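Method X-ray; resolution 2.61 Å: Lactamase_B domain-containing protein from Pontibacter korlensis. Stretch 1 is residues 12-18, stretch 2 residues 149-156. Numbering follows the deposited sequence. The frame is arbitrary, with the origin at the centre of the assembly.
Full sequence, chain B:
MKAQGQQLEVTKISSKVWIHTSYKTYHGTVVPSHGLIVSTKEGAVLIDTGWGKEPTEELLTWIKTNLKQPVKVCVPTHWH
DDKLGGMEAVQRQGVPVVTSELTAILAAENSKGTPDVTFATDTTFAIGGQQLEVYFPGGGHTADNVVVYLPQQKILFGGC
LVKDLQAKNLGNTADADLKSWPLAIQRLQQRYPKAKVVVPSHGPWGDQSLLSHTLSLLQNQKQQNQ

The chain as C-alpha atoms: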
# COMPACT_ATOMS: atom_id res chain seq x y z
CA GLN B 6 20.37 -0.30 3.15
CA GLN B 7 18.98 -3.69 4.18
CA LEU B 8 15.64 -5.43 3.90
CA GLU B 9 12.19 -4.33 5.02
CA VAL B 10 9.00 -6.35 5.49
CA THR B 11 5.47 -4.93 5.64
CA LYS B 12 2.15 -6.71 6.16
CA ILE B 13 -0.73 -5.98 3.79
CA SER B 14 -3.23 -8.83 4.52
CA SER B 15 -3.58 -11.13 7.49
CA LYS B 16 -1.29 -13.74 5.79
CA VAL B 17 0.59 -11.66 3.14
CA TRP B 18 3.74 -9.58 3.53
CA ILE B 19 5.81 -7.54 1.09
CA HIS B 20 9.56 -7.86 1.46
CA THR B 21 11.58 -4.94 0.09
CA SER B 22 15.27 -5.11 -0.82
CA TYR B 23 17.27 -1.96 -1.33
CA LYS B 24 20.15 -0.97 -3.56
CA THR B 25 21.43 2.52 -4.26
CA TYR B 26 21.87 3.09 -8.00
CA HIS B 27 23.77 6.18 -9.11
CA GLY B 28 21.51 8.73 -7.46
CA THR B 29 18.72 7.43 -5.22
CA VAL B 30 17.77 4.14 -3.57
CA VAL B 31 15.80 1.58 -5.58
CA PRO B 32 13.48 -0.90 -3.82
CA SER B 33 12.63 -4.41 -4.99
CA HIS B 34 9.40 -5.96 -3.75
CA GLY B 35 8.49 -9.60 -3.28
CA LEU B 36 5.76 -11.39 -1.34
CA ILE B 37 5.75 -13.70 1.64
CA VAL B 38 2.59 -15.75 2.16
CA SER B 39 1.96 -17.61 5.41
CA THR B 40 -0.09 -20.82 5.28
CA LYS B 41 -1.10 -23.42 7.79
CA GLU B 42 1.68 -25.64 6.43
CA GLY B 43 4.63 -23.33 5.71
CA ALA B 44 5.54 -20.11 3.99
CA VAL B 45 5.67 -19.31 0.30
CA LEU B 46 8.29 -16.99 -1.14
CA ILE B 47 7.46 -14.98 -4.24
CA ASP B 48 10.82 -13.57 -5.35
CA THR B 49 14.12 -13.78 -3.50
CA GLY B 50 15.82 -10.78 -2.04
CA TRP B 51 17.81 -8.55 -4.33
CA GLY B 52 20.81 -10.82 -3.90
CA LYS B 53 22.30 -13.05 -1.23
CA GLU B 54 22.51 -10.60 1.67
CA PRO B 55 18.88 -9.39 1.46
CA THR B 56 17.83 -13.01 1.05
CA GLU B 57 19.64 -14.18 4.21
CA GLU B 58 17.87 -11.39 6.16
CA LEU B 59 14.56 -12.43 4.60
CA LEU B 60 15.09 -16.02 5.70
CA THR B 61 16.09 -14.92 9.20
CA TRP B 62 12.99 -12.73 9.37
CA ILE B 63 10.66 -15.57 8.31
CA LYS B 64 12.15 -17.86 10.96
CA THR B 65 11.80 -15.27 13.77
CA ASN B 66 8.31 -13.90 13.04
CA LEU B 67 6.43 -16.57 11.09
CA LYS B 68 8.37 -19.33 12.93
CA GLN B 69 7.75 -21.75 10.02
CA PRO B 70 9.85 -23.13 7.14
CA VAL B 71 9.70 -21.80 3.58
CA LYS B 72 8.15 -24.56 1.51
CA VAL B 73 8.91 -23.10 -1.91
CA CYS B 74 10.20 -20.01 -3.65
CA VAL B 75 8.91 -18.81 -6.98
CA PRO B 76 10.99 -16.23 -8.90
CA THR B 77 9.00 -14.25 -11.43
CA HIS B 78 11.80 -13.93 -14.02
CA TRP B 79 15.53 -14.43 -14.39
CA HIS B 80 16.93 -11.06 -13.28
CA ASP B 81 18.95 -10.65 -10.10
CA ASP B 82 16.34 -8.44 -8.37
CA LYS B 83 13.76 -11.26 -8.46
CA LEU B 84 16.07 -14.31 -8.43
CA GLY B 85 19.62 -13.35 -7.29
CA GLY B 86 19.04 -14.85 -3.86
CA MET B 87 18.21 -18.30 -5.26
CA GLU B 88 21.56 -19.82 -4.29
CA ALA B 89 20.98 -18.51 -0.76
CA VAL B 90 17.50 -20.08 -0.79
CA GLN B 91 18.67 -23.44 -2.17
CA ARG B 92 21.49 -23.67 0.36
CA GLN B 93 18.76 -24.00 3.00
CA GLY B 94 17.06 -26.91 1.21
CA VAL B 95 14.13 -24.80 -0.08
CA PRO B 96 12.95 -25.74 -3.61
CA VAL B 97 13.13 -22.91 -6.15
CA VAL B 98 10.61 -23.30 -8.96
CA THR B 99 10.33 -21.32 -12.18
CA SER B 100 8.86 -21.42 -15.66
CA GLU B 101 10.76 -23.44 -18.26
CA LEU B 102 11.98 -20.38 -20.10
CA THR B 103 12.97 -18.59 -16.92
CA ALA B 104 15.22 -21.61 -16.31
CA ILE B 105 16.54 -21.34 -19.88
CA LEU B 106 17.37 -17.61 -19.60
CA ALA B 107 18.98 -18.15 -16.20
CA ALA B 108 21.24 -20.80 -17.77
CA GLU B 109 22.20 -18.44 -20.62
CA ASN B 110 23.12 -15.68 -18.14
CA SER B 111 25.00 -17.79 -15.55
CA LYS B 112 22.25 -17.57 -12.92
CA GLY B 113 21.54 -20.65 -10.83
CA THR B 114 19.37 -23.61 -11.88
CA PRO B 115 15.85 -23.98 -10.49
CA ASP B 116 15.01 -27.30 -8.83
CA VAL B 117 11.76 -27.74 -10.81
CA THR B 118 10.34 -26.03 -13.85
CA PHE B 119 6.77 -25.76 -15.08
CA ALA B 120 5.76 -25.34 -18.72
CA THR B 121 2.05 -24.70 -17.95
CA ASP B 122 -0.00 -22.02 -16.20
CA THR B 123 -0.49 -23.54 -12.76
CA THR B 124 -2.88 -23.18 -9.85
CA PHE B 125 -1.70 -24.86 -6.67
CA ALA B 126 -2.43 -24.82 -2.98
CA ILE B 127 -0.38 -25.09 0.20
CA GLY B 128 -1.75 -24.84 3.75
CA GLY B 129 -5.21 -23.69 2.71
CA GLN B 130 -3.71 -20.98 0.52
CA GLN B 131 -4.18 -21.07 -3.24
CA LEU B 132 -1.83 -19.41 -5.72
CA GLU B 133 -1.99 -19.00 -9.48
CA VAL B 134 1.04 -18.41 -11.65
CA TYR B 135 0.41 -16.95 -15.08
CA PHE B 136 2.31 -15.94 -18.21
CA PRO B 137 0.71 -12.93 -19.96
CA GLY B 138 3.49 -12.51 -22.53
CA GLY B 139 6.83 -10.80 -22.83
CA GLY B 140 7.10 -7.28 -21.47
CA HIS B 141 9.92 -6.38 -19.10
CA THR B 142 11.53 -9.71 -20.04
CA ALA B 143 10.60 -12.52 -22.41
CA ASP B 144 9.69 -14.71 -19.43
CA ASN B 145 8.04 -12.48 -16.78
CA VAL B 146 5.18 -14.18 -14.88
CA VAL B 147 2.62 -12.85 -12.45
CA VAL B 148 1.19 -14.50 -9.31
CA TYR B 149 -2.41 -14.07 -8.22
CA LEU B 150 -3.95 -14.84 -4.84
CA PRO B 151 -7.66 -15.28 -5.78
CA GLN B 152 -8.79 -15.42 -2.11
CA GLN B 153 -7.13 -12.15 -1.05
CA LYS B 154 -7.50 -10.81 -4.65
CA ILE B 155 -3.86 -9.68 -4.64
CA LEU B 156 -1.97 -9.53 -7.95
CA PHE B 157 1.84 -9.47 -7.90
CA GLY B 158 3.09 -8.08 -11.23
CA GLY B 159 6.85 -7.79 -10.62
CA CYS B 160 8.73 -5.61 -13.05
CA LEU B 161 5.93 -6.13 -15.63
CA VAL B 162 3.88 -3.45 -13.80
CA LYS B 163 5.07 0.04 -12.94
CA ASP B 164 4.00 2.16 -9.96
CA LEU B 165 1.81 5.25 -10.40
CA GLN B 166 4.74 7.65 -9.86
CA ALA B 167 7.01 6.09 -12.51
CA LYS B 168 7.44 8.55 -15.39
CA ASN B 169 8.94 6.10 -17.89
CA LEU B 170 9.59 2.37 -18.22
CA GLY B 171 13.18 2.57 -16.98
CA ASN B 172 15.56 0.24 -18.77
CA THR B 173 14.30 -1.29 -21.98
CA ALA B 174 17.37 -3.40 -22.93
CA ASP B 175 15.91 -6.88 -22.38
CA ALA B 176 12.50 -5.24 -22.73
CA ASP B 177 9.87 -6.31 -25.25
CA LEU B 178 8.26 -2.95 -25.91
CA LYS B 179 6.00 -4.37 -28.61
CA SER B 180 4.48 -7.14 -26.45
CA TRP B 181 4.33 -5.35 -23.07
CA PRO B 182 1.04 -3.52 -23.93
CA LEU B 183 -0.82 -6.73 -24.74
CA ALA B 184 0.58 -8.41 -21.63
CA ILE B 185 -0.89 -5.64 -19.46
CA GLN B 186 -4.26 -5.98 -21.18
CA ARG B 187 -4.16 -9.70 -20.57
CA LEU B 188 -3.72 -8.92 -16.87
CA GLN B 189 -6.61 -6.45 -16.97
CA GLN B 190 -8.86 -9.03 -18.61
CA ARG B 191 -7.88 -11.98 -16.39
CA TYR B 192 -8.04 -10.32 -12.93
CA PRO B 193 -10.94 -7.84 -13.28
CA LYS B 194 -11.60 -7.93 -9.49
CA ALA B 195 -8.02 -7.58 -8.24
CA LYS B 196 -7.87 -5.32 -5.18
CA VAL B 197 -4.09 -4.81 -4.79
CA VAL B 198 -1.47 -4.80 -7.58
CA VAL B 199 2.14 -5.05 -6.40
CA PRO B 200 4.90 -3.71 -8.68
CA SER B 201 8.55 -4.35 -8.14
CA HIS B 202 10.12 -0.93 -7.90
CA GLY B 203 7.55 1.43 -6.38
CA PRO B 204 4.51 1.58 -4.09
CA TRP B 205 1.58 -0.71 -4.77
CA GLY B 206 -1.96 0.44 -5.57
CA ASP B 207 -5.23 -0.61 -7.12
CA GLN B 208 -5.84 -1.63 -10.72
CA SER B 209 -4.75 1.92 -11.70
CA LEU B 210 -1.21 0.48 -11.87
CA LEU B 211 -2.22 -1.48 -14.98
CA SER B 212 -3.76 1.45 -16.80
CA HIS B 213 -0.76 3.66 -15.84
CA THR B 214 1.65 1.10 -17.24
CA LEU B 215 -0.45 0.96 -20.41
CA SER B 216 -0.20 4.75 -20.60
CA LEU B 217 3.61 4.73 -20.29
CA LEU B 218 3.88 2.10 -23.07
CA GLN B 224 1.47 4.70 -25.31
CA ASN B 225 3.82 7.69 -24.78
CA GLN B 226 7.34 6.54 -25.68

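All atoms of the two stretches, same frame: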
# COMPACT_ATOMS: atom_id res chain seq x y z
N LYS B 12 3.32 -5.85 6.26
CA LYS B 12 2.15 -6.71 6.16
C LYS B 12 1.04 -5.97 5.43
O LYS B 12 0.76 -4.80 5.72
CB LYS B 12 1.70 -7.11 7.56
CG LYS B 12 1.44 -8.58 7.72
CD LYS B 12 0.88 -8.94 9.09
CE LYS B 12 0.09 -10.25 8.98
NZ LYS B 12 -0.41 -10.69 10.32
N ILE B 13 0.39 -6.62 4.46
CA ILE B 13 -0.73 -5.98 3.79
C ILE B 13 -2.06 -6.70 3.97
O ILE B 13 -3.11 -6.08 3.78
CB ILE B 13 -0.43 -5.77 2.29
CG1 ILE B 13 -0.22 -7.09 1.51
CG2 ILE B 13 0.75 -4.82 2.07
CD1 ILE B 13 -0.11 -6.80 0.02
N SER B 14 -2.06 -8.00 4.29
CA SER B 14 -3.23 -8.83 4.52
C SER B 14 -2.90 -9.71 5.71
O SER B 14 -1.74 -9.78 6.13
CB SER B 14 -3.56 -9.67 3.27
OG SER B 14 -4.88 -10.15 3.29
N SER B 15 -3.88 -10.41 6.26
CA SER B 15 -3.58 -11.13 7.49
C SER B 15 -2.50 -12.20 7.30
O SER B 15 -1.80 -12.52 8.26
CB SER B 15 -4.86 -11.69 8.12
OG SER B 15 -5.20 -12.96 7.65
N LYS B 16 -2.30 -12.71 6.07
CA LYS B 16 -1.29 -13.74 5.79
C LYS B 16 -0.30 -13.37 4.68
O LYS B 16 0.42 -14.25 4.19
CB LYS B 16 -1.98 -15.06 5.41
CG LYS B 16 -2.82 -15.72 6.49
CD LYS B 16 -2.01 -16.00 7.72
CE LYS B 16 -2.83 -16.80 8.71
NZ LYS B 16 -2.42 -16.44 10.11
N VAL B 17 -0.24 -12.10 4.26
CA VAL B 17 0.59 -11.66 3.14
C VAL B 17 1.47 -10.51 3.60
O VAL B 17 1.00 -9.56 4.25
CB VAL B 17 -0.25 -11.21 1.92
CG1 VAL B 17 0.66 -10.80 0.73
CG2 VAL B 17 -1.29 -12.27 1.55
N TRP B 18 2.76 -10.62 3.30
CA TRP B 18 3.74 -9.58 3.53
C TRP B 18 4.39 -9.17 2.21
O TRP B 18 4.41 -9.94 1.25
CB TRP B 18 4.84 -10.05 4.48
CG TRP B 18 4.43 -10.21 5.92
CD1 TRP B 18 4.70 -9.35 6.96
CD2 TRP B 18 3.76 -11.34 6.51
NE1 TRP B 18 4.22 -9.87 8.15
CE2 TRP B 18 3.64 -11.08 7.90
CE3 TRP B 18 3.22 -12.53 6.00
CZ2 TRP B 18 3.00 -11.97 8.78
CZ3 TRP B 18 2.59 -13.41 6.89
CH2 TRP B 18 2.48 -13.12 8.26
N TYR B 149 -1.15 -14.59 -8.71
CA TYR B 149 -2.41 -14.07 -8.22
C TYR B 149 -2.82 -14.91 -7.03
O TYR B 149 -2.64 -16.14 -7.04
CB TYR B 149 -3.51 -14.09 -9.28
CG TYR B 149 -4.80 -13.34 -8.88
CD1 TYR B 149 -4.77 -11.96 -8.53
CD2 TYR B 149 -6.05 -14.00 -8.88
CE1 TYR B 149 -5.93 -11.27 -8.19
CE2 TYR B 149 -7.22 -13.31 -8.54
CZ TYR B 149 -7.14 -11.95 -8.20
OH TYR B 149 -8.28 -11.29 -7.86
N LEU B 150 -3.25 -14.23 -5.96
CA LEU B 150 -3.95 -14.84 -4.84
C LEU B 150 -5.44 -14.57 -5.06
O LEU B 150 -5.89 -13.43 -4.83
CB LEU B 150 -3.47 -14.27 -3.51
CG LEU B 150 -1.96 -14.01 -3.29
CD1 LEU B 150 -1.59 -13.73 -1.84
CD2 LEU B 150 -1.16 -15.19 -3.78
N PRO B 151 -6.23 -15.54 -5.56
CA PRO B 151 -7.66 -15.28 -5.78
C PRO B 151 -8.48 -15.10 -4.49
O PRO B 151 -9.58 -14.51 -4.56
CB PRO B 151 -8.12 -16.52 -6.58
CG PRO B 151 -7.09 -17.57 -6.34
CD PRO B 151 -5.81 -16.83 -6.15
N GLN B 152 -8.03 -15.62 -3.35
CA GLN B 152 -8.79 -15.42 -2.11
C GLN B 152 -8.60 -13.99 -1.58
O GLN B 152 -9.57 -13.28 -1.33
CB GLN B 152 -8.39 -16.47 -1.06
CG GLN B 152 -8.57 -17.95 -1.53
CD GLN B 152 -7.67 -19.02 -0.82
OE1 GLN B 152 -6.44 -18.91 -0.78
NE2 GLN B 152 -8.30 -20.08 -0.30
N GLN B 153 -7.36 -13.52 -1.48
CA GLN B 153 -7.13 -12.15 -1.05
C GLN B 153 -7.28 -11.14 -2.19
O GLN B 153 -7.30 -9.93 -1.92
CB GLN B 153 -5.73 -12.04 -0.42
CG GLN B 153 -5.53 -12.83 0.85
CD GLN B 153 -4.98 -14.25 0.60
OE1 GLN B 153 -5.20 -14.83 -0.47
NE2 GLN B 153 -4.27 -14.80 1.59
N LYS B 154 -7.45 -11.62 -3.43
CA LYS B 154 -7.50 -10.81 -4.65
C LYS B 154 -6.31 -9.85 -4.75
O LYS B 154 -6.45 -8.65 -5.01
CB LYS B 154 -8.83 -10.05 -4.75
CG LYS B 154 -10.04 -10.95 -4.57
CD LYS B 154 -11.09 -10.67 -5.63
CE LYS B 154 -12.16 -11.72 -5.60
NZ LYS B 154 -13.33 -11.17 -4.86
N ILE B 155 -5.12 -10.41 -4.59
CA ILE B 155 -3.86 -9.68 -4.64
C ILE B 155 -3.09 -10.15 -5.88
O ILE B 155 -2.84 -11.35 -6.04
CB ILE B 155 -3.04 -9.93 -3.37
CG1 ILE B 155 -3.74 -9.34 -2.15
CG2 ILE B 155 -1.62 -9.37 -3.54
CD1 ILE B 155 -2.86 -9.29 -0.88
N LEU B 156 -2.71 -9.21 -6.74
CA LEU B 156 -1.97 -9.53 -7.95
C LEU B 156 -0.56 -8.97 -7.85
O LEU B 156 -0.37 -7.75 -7.74
CB LEU B 156 -2.67 -8.97 -9.19
CG LEU B 156 -1.79 -9.07 -10.42
CD1 LEU B 156 -1.67 -10.51 -10.88
CD2 LEU B 156 -2.32 -8.13 -11.55

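What holds two hairpin-like segments together when they lie more than 130 residues apart in the chain? Side-chain packing does, for no hydrogen bond passes between them. Each stretch has backbone hydrogen bonds of its own. In stretch 1 a type I turn runs from Ser14 to Val17, with Ile13 N donating to Val17 O at 3.0 Å and a weak bond from Val17 N to Ser14 O at 3.3 Å. In stretch 2 the backbones of Leu150 and Ile155 pair in both directions, Leu150 N to Ile155 O at 2.9 Å and Ile155 N to Leu150 O at 3.1 Å. The backbones stay well apart, the nearest CA atoms being those of Ser14 and Gln153 at 7.6 Å, and side chains fill the gap. The contact is small, 217 Å² counting both sides.

Why does Ile155 cover more surface than any other residue here? Its CA-to-CB bond points toward stretch 1, and with chi1 at m and chi2 at t the side chain extends so that its tip, CD1, reaches several partners at once. CD1 lies 3.8 Å from CD1 of Ile13 and 4.2 Å from CB of Ser14. Ile13 meets it with a side chain that also points toward the other stretch, its chi1 at p and chi2 at t, so the two isoleucines touch end to end. Both are buried, and the CG1-CD1 arm of each isoleucine ends in a methyl, which suits a site where its nearest neighbours across the contact are carbon atoms.

How does Val17 answer from the other side? It is the residue of stretch 1 with the largest covered area, and its short branched side chain, chi1 at t, turns both methyls to the contact. CG2 makes the closest approaches, 3.7 Å from CD1 of Leu150 and 3.9 Å from NE2 of Gln153, while CG1 and CG2 each lie 4.2 Å from CD1 of Ile155. Leu150 and Ile155, paired through their backbones, thus both present a methyl to the same valine carbon, CG2. Valine is short, and the longer Leu150 and Ile155 side chains reach across to it.

What is a glutamine doing beside this apolar cluster? Gln153 is partly exposed, and it meets stretch 1 with both its chain and its amide end: CG lies against Ser14, and NE2 packs near Val17 and Lys16. Both amide atoms are hydrogen-bonded elsewhere in the structure. Its CB points toward stretch 1, and CG lies 3.7 Å from OG of Ser14, a packing distance. The hydroxyl of Ser14 is likewise hydrogen-bonded elsewhere, so neither polar group is left without a partner. The small Ser14 side chain lies against both Gln153 and Ile155, with OG near CG of Gln153 and CB near CD1 of Ile155. At the exposed margin, CB of Lys16 comes within 4.5 Å of NE2 of Gln153, but the end of the lysine leads away, leaving its charged amine clear of the methyl groups.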